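Local coordinates for alpha-L-rhamnosidase (Streptomyces avermitilis, PDB 3W5M), which hydrolyses terminal non-reducing alpha-L-rhamnose residues from alpha-L-rhamnosides, including citrus flavonoids and the arabinogalactan-protein gum arabic, at residues 300-304 / 427-431; 125-129 / 422-426. All coordinates share one frame; numbering follows the deposited sequence.

Overall arrangement
Contacts 1 and 2 adjoin each other, their centres about 10 Å apart, and both touch the antiparallel sheet in which strands 422-424 and 303-311 are neighbours. Along the chain the segments alternate: 125-129, then 300-304, then 422-426, and directly after it 427-431. Segment 422-426 therefore runs on from the sheet into 427-431, which lies on strand 428-432 at the outer edge of a second, mixed sheet. Asn303 and Gln304 tie the two contacts together, since Gln304 N lies 2.9 Å from Ala424 O and Asn303 ND2 lies 3.1 Å from Leu129 O, both probable hydrogen bonds. The stretches flanking what is assigned as the carbohydrate-binding module, residues 133-297, therefore meet at one place.

Contact 1. Residues 300-304 / 427-431; sequences SAANQ and PIVSA
Residues 300-304 and 427-431 run in roughly opposed directions, 139° apart, and two backbone bonds join them: Ala431 N to Ser300 O at 2.8 Å and Ala302 N to Ile428 O at 3.2 Å. Between these bonds Ala301 CA comes within 3.4 Å of Val429 O in a CA-H...O contact, and the small methyl of the alanine sits close to the same oxygen, with Ala301 CB 3.5 Å from Val429 O. One water links Ser300 N to Val429 O, and another links Ala302 O to Ile428 N, so the pairing is completed by solvent at two points. Ala302 directs its methyl at Ile428, where CB meets CG2 at 3.8 Å; that branch stands anti to the backbone N of Ile428, with chi1 of -43° describing CG1. Ile428 also packs on Tyr375, which suits a branched apolar residue. Farther along, the extended Gln304 crosses the ring of Pro427 at about a right angle, NE2 at its CD, while its amide bonds to Thr445 and Tyr375. Val429 and Ser430 both face Thr438, a classic beta bulge in the edge strand 428-432 of the mixed sheet, against which the lead-in to strand 303-311 is laid.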
ATOM      1  N   SER A 300      -9.270 -11.503  16.554  1.00 26.52           N
ATOM      2  CA  SER A 300      -8.725 -10.320  15.937  1.00 24.76           C
ATOM      3  C   SER A 300      -9.442  -9.062  16.410  1.00 22.31           C
ATOM      4  O   SER A 300      -9.662  -8.171  15.619  1.00 20.78           O
ATOM      5  CB  SER A 300      -8.855 -10.448  14.416  1.00 28.19           C
ATOM      6  OG  SER A 300      -8.056 -11.521  13.930  1.00 35.13           O
ATOM      7  N   ALA A 301      -9.788  -8.971  17.695  1.00 22.16           N
ATOM      8  CA  ALA A 301     -10.561  -7.813  18.142  1.00 21.91           C
ATOM      9  C   ALA A 301      -9.674  -6.565  18.124  1.00 22.17           C
ATOM     10  O   ALA A 301      -8.442  -6.690  18.186  1.00 22.20           O
ATOM     11  CB  ALA A 301     -11.114  -8.054  19.541  1.00 23.33           C
ATOM     12  N   ALA A 302     -10.296  -5.389  17.969  1.00 19.27           N
ATOM     13  CA  ALA A 302      -9.644  -4.082  18.187  1.00 19.54           C
ATOM     14  C   ALA A 302     -10.136  -3.617  19.513  1.00 19.14           C
ATOM     15  O   ALA A 302     -11.230  -3.041  19.605  1.00 20.14           O
ATOM     16  CB  ALA A 302     -10.024  -3.070  17.135  1.00 20.48           C
ATOM     17  N   ASN A 303      -9.377  -3.918  20.557  1.00 18.13           N
ATOM     18  CA  ASN A 303      -9.819  -3.570  21.928  1.00 17.51           C
ATOM     19  C   ASN A 303      -9.681  -2.113  22.285  1.00 16.85           C
ATOM     20  O   ASN A 303      -8.937  -1.380  21.658  1.00 17.97           O
ATOM     21  CB  ASN A 303      -9.064  -4.423  22.955  1.00 18.34           C
ATOM     22  CG  ASN A 303      -9.452  -5.894  22.899  1.00 18.96           C
ATOM     23  OD1 ASN A 303     -10.574  -6.265  23.186  1.00 20.34           O
ATOM     24  ND2 ASN A 303      -8.515  -6.739  22.513  1.00 18.82           N
ATOM     25  N   GLN A 304     -10.414  -1.677  23.313  1.00 17.82           N
ATOM     26  CA  GLN A 304     -10.298  -0.338  23.843  1.00 17.63           C
ATOM     27  C   GLN A 304      -9.357  -0.260  25.050  1.00 18.63           C
ATOM     28  O   GLN A 304      -9.448  -1.078  25.952  1.00 20.52           O
ATOM     29  CB  GLN A 304     -11.687   0.143  24.263  1.00 18.27           C
ATOM     30  CG  GLN A 304     -12.654   0.230  23.076  1.00 19.33           C
ATOM     31  CD  GLN A 304     -14.051   0.675  23.495  1.00 22.59           C
ATOM     32  OE1 GLN A 304     -14.455   0.539  24.671  1.00 24.86           O
ATOM     33  NE2 GLN A 304     -14.819   1.156  22.526  1.00 22.25           N
ATOM     34  N   PRO A 427     -16.899  -2.279  20.876  1.00 19.46           N
ATOM     35  CA  PRO A 427     -17.742  -2.754  19.778  1.00 19.66           C
ATOM     36  C   PRO A 427     -17.010  -3.442  18.611  1.00 20.36           C
ATOM     37  O   PRO A 427     -17.649  -4.120  17.792  1.00 21.03           O
ATOM     38  CB  PRO A 427     -18.381  -1.471  19.271  1.00 18.06           C
ATOM     39  CG  PRO A 427     -17.408  -0.395  19.567  1.00 20.71           C
ATOM     40  CD  PRO A 427     -16.615  -0.838  20.777  1.00 19.38           C
ATOM     41  N   ILE A 428     -15.695  -3.256  18.505  1.00 19.06           N
ATOM     42  CA  ILE A 428     -15.016  -3.843  17.335  1.00 17.97           C
ATOM     43  C   ILE A 428     -14.604  -5.284  17.606  1.00 20.22           C
ATOM     44  O   ILE A 428     -13.502  -5.556  18.119  1.00 19.59           O
ATOM     45  CB  ILE A 428     -13.817  -2.987  16.861  1.00 18.51           C
ATOM     46  CG1 ILE A 428     -14.212  -1.522  16.872  1.00 19.28           C
ATOM     47  CG2 ILE A 428     -13.413  -3.453  15.462  1.00 17.24           C
ATOM     48  CD1 ILE A 428     -13.152  -0.510  16.451  1.00 19.20           C
ATOM     49  N   VAL A 429     -15.503  -6.201  17.239  1.00 18.79           N
ATOM     50  CA  VAL A 429     -15.411  -7.622  17.551  1.00 20.14           C
ATOM     51  C   VAL A 429     -14.277  -8.279  16.778  1.00 21.42           C
ATOM     52  O   VAL A 429     -13.538  -9.128  17.302  1.00 22.82           O
ATOM     53  CB  VAL A 429     -16.763  -8.300  17.203  1.00 23.38           C
ATOM     54  CG1 VAL A 429     -16.713  -9.791  17.447  1.00 24.52           C
ATOM     55  CG2 VAL A 429     -17.882  -7.654  18.034  1.00 23.98           C
ATOM     56  N   SER A 430     -14.110  -7.866  15.534  1.00 20.45           N
ATOM     57  CA  SER A 430     -13.065  -8.438  14.710  1.00 21.26           C
ATOM     58  C   SER A 430     -12.564  -7.366  13.747  1.00 20.86           C
ATOM     59  O   SER A 430     -13.345  -6.566  13.236  1.00 18.77           O
ATOM     60  CB  SER A 430     -13.640  -9.621  13.944  1.00 23.63           C
ATOM     61  OG  SER A 430     -12.604 -10.287  13.272  1.00 26.08           O
ATOM     62  N   ALA A 431     -11.258  -7.315  13.503  1.00 21.11           N
ATOM     63  CA  ALA A 431     -10.740  -6.306  12.581  1.00 19.41           C
ATOM     64  C   ALA A 431      -9.529  -6.894  11.877  1.00 21.56           C
ATOM     65  O   ALA A 431      -8.492  -7.133  12.515  1.00 21.51           O
ATOM     66  CB  ALA A 431     -10.349  -5.056  13.328  1.00 22.19           C
TER
HETATM   67  O   HOH W   1     -11.956 -11.605  16.570  1.00 38.17           O
HETATM   68  O   HOH W   2     -13.721  -2.340  20.340  1.00 22.26           O

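Contact 2. Residues 125-129 / 422-426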
ATOM      1  N   ALA A 125      -4.024  -5.297  25.623  1.00 22.66           N
ATOM      2  CA  ALA A 125      -5.190  -5.781  26.373  1.00 21.52           C
ATOM      3  C   ALA A 125      -4.858  -7.176  26.943  1.00 22.27           C
ATOM      4  O   ALA A 125      -4.052  -7.901  26.346  1.00 21.81           O
ATOM      5  CB  ALA A 125      -6.408  -5.854  25.471  1.00 21.42           C
ATOM      6  N   PRO A 126      -5.459  -7.549  28.097  1.00 20.75           N
ATOM      7  CA  PRO A 126      -5.147  -8.844  28.717  1.00 22.89           C
ATOM      8  C   PRO A 126      -5.724 -10.037  27.941  1.00 24.69           C
ATOM      9  O   PRO A 126      -6.536  -9.837  27.021  1.00 25.37           O
ATOM     10  CB  PRO A 126      -5.791  -8.707  30.104  1.00 22.14           C
ATOM     11  CG  PRO A 126      -6.971  -7.829  29.846  1.00 21.93           C
ATOM     12  CD  PRO A 126      -6.460  -6.801  28.887  1.00 21.57           C
ATOM     13  N   ALA A 127      -5.314 -11.252  28.314  1.00 25.24           N
ATOM     14  CA  ALA A 127      -5.632 -12.484  27.574  1.00 26.48           C
ATOM     15  C   ALA A 127      -7.127 -12.739  27.285  1.00 27.64           C
ATOM     16  O   ALA A 127      -7.462 -13.183  26.186  1.00 28.05           O
ATOM     17  CB  ALA A 127      -4.992 -13.704  28.243  1.00 28.32           C
ATOM     18  N   PRO A 128      -8.021 -12.450  28.253  1.00 27.36           N
ATOM     19  CA  PRO A 128      -9.451 -12.624  27.987  1.00 27.61           C
ATOM     20  C   PRO A 128      -9.975 -11.779  26.797  1.00 28.12           C
ATOM     21  O   PRO A 128     -11.015 -12.107  26.214  1.00 28.51           O
ATOM     22  CB  PRO A 128     -10.112 -12.154  29.296  1.00 28.65           C
ATOM     23  CG  PRO A 128      -9.078 -12.321  30.352  1.00 28.90           C
ATOM     24  CD  PRO A 128      -7.739 -12.172  29.681  1.00 28.73           C
ATOM     25  N   LEU A 129      -9.262 -10.706  26.448  1.00 25.55           N
ATOM     26  CA  LEU A 129      -9.688  -9.783  25.386  1.00 25.77           C
ATOM     27  C   LEU A 129      -8.936  -9.996  24.054  1.00 26.62           C
ATOM     28  O   LEU A 129      -9.426  -9.616  22.993  1.00 26.19           O
ATOM     29  CB  LEU A 129      -9.580  -8.320  25.861  1.00 25.14           C
ATOM     30  CG  LEU A 129     -10.401  -7.905  27.096  1.00 25.72           C
ATOM     31  CD1 LEU A 129     -10.199  -6.410  27.393  1.00 23.27           C
ATOM     32  CD2 LEU A 129     -11.884  -8.227  26.928  1.00 26.74           C
ATOM     33  N   ARG A 422      -6.481   0.697  31.553  1.00 21.09           N
ATOM     34  CA  ARG A 422      -7.520  -0.314  31.653  1.00 21.14           C
ATOM     35  C   ARG A 422      -8.084  -0.607  30.253  1.00 19.64           C
ATOM     36  O   ARG A 422      -7.992   0.236  29.389  1.00 19.57           O
ATOM     37  CB  ARG A 422      -8.599   0.167  32.631  1.00 26.05           C
ATOM     38  CG  ARG A 422      -8.009   0.227  34.043  1.00 29.58           C
ATOM     39  CD  ARG A 422      -8.959   0.731  35.099  1.00 35.98           C
ATOM     40  NE  ARG A 422     -10.017  -0.216  35.439  1.00 40.19           N
ATOM     41  CZ  ARG A 422      -9.849  -1.378  36.071  1.00 45.58           C
ATOM     42  NH1 ARG A 422      -8.641  -1.806  36.424  1.00 46.83           N
ATOM     43  NH2 ARG A 422     -10.911  -2.121  36.342  1.00 49.84           N
ATOM     44  N   ALA A 423      -8.625  -1.801  30.084  1.00 20.19           N
ATOM     45  CA  ALA A 423      -9.044  -2.336  28.788  1.00 21.15           C
ATOM     46  C   ALA A 423     -10.414  -2.978  28.824  1.00 21.93           C
ATOM     47  O   ALA A 423     -10.849  -3.514  29.861  1.00 24.32           O
ATOM     48  CB  ALA A 423      -7.993  -3.316  28.263  1.00 18.43           C
ATOM     49  N   ALA A 424     -11.102  -2.927  27.678  1.00 20.61           N
ATOM     50  CA  ALA A 424     -12.410  -3.570  27.486  1.00 20.58           C
ATOM     51  C   ALA A 424     -12.534  -3.956  26.026  1.00 21.09           C
ATOM     52  O   ALA A 424     -11.860  -3.354  25.170  1.00 21.15           O
ATOM     53  CB  ALA A 424     -13.534  -2.639  27.866  1.00 21.50           C
ATOM     54  N   SER A 425     -13.427  -4.902  25.735  1.00 21.92           N
ATOM     55  CA  SER A 425     -13.635  -5.362  24.350  1.00 23.84           C
ATOM     56  C   SER A 425     -14.245  -4.273  23.460  1.00 24.49           C
ATOM     57  O   SER A 425     -13.785  -4.066  22.337  1.00 25.41           O
ATOM     58  CB  SER A 425     -14.458  -6.658  24.328  1.00 25.53           C
ATOM     59  OG  SER A 425     -15.597  -6.518  25.153  1.00 30.03           O
ATOM     60  N   GLY A 426     -15.253  -3.551  23.957  1.00 21.88           N
ATOM     61  CA  GLY A 426     -15.892  -2.516  23.125  1.00 22.68           C
ATOM     62  C   GLY A 426     -16.593  -3.109  21.895  1.00 20.23           C
ATOM     63  O   GLY A 426     -16.825  -4.293  21.858  1.00 20.41           O
TER
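Leu129 reaches from the short helix 127-130 onto the backbone of strand 422-424, which belongs to an antiparallel sheet, so this is a helix-on-strand contact made wholly by apolar packing, with no hydrogen bond between the two segments. Its two methyls divide the work. CD1 lies over the peptide joining Ala423 to Ala424, 3.6 Å from Ala424 CA, and also meets the methyl of Ala423 at 3.9 Å. Leu129 CD2 touches Ser425, lying 4.0 Å from Ser425 CB. The side chain is extended, with CG anti to the carbonyl carbon (chi1 -60°) and CD1 continuing the chain anti to CA, while CD2 is the side branch; the fork can therefore straddle successive residues. Small residues suit the receiving strand. Ala423 directs its CB at the helix segment, and the methyl is met by Leu129 CD1, by Pro126 CD at 3.9 Å and by Ala125 CB, whereas Ala424 points its methyl away and offers its backbone to the leucine. With an alanine in place of Leu129 the two methyls are gone, which would probably open a gap above the Ala423-Ala424 peptide and leave Ser425 CB without its apolar neighbour. Pro126 sits at the N-cap, just before helix 127-130, and plays two parts: its carbonyl O accepts a bond from Leu129 N at 2.9 Å, while its ring CD is what packs on Ala423. Nearby, Leu459 of the adjoining strand 459-463 packs against both Pro126 and Leu129, widening the apolar patch. Ala125, the residue before the cap, completes the cover of the strand with a methyl-to-methyl contact, Ala125 CB standing 4.1 Å from Ala423 CB.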